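Local coordinates for protein PTS system, IIabc component (Clostridium difficile, PDB 3IPJ) that is the EIIB domain of a larger phosphotransferase-system sugar transporter and probably carries phosphate on a cysteine on its way to the incoming sugar, possibly trehalose, at residues I14-E19 with K45-V50. Numbering follows the deposited sequence.
Sequences IKIIGE and KKVEKV
Ile-16, in the last turn of helix 5-17, carries this contact by reaching across to Lys-46, Val-47 and Val-50 on and just after the short helix 44-48. Its CB points at that helix and already lies 4.1 Å from Val-47 CG2. With chi1 at -60°, CG1 stands beside the backbone N and CG2 lies anti to it; CG2 presses on the same Val-47 methyl with CG2 to CG2 at 3.4 Å, closer than carbon atoms usually pack, and also brushes Lys-46 CB. The other branch runs through CG1, extended at chi2 161°, and ends in CD1. That methyl meets Val-50 CG2 end to end at 3.6 Å and lies 3.6 Å from Lys-46 O. Lys-46 offers its CB to the isoleucine, while the rest of its chain leads off toward solvent. Val-47 continues inward onto Leu-13, Ile-42 and Val-56 of strand 55-59, and Val-50 rests on Ile-9, Glu-12 and Leu-13, so the contact borders the core between the long helix and the connection carrying helix 44-48 between strands 31-36 and 55-59. No hydrogen bond or salt bridge spans the segments: aliphatic van der Waals packing, non-directional and modest (188 Å²), depends on methyl placement.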
# COMPACT_ATOMS: atom_id res chain seq x y z
N ILE A 14 -4.32 2.06 -4.71
CA ILE A 14 -5.53 2.53 -3.98
C ILE A 14 -6.77 2.27 -4.86
O ILE A 14 -7.82 1.80 -4.35
CB ILE A 14 -5.52 4.06 -3.60
CG1 ILE A 14 -4.26 4.53 -2.86
CG2 ILE A 14 -6.71 4.41 -2.76
CD1 ILE A 14 -3.78 3.60 -1.89
N LYS A 15 -6.67 2.58 -6.17
CA LYS A 15 -7.76 2.39 -7.04
C LYS A 15 -8.23 0.92 -7.18
O LYS A 15 -9.42 0.63 -7.23
CB LYS A 15 -7.43 2.90 -8.40
CG LYS A 15 -8.65 2.85 -9.33
CD LYS A 15 -8.26 3.35 -10.75
CE LYS A 15 -6.99 2.61 -11.25
NZ LYS A 15 -6.00 3.36 -12.11
N ILE A 16 -7.29 -0.01 -7.22
CA ILE A 16 -7.68 -1.39 -7.32
C ILE A 16 -8.25 -1.97 -6.00
O ILE A 16 -9.18 -2.77 -6.01
CB ILE A 16 -6.49 -2.19 -7.81
CG1 ILE A 16 -6.03 -1.67 -9.18
CG2 ILE A 16 -6.82 -3.65 -7.93
CD1 ILE A 16 -4.58 -2.11 -9.49
N ILE A 17 -7.67 -1.59 -4.87
CA ILE A 17 -8.13 -2.09 -3.55
C ILE A 17 -9.47 -1.42 -3.25
O ILE A 17 -10.41 -2.06 -2.79
CB ILE A 17 -7.07 -1.76 -2.48
CG1 ILE A 17 -5.76 -2.51 -2.79
CG2 ILE A 17 -7.58 -1.95 -1.03
CD1 ILE A 17 -4.53 -1.99 -2.01
N GLY A 18 -9.61 -0.15 -3.56
CA GLY A 18 -10.82 0.60 -3.27
C GLY A 18 -10.51 1.53 -2.11
O GLY A 18 -10.19 1.05 -1.02
N GLU A 19 -10.67 2.84 -2.28
CA GLU A 19 -10.28 3.73 -1.19
C GLU A 19 -10.99 3.44 0.17
O GLU A 19 -10.38 3.45 1.25
CB GLU A 19 -10.50 5.19 -1.58
CG GLU A 19 -10.13 6.11 -0.44
CD GLU A 19 -10.79 7.51 -0.49
OE1 GLU A 19 -11.06 8.06 -1.63
OE2 GLU A 19 -11.01 8.05 0.66
N LYS A 45 -5.11 -10.02 -9.71
CA LYS A 45 -4.40 -10.05 -11.00
C LYS A 45 -4.08 -8.64 -11.48
O LYS A 45 -3.06 -8.43 -12.13
CB LYS A 45 -5.21 -10.78 -12.08
CG LYS A 45 -5.50 -12.24 -11.72
CD LYS A 45 -4.28 -13.03 -11.08
CE LYS A 45 -3.29 -13.44 -12.18
NZ LYS A 45 -2.22 -14.33 -11.64
N LYS A 46 -4.97 -7.70 -11.18
CA LYS A 46 -4.74 -6.32 -11.56
C LYS A 46 -3.69 -5.70 -10.65
O LYS A 46 -2.89 -4.87 -11.10
CB LYS A 46 -6.00 -5.46 -11.46
CG LYS A 46 -6.69 -5.20 -12.74
CD LYS A 46 -8.13 -4.86 -12.39
CE LYS A 46 -8.99 -4.48 -13.62
NZ LYS A 46 -10.39 -3.96 -13.29
N VAL A 47 -3.72 -6.07 -9.37
CA VAL A 47 -2.66 -5.60 -8.50
C VAL A 47 -1.29 -6.08 -8.96
O VAL A 47 -0.35 -5.31 -8.98
CB VAL A 47 -2.87 -5.99 -7.03
CG1 VAL A 47 -1.71 -5.41 -6.22
CG2 VAL A 47 -4.25 -5.41 -6.52
N GLU A 48 -1.18 -7.33 -9.36
CA GLU A 48 0.08 -7.92 -9.70
C GLU A 48 0.69 -7.25 -10.93
O GLU A 48 1.90 -7.27 -11.11
CB GLU A 48 -0.17 -9.35 -10.10
CG GLU A 48 -0.43 -10.27 -8.95
CD GLU A 48 -0.56 -11.74 -9.42
OE1 GLU A 48 -0.98 -11.94 -10.62
OE2 GLU A 48 -0.23 -12.69 -8.62
N LYS A 49 -0.16 -6.68 -11.79
CA LYS A 49 0.26 -5.99 -13.04
C LYS A 49 0.79 -4.57 -12.81
O LYS A 49 1.36 -3.99 -13.75
CB LYS A 49 -0.90 -5.94 -14.04
CG LYS A 49 -1.17 -7.33 -14.64
CD LYS A 49 -2.51 -7.39 -15.31
CE LYS A 49 -2.56 -8.69 -16.06
NZ LYS A 49 -2.24 -8.49 -17.50
N VAL A 50 0.60 -4.00 -11.58
CA VAL A 50 1.12 -2.68 -11.28
C VAL A 50 2.68 -2.66 -11.29
O VAL A 50 3.33 -3.63 -10.84
CB VAL A 50 0.52 -2.20 -9.96
CG1 VAL A 50 1.08 -0.81 -9.59
CG2 VAL A 50 -1.05 -2.21 -10.08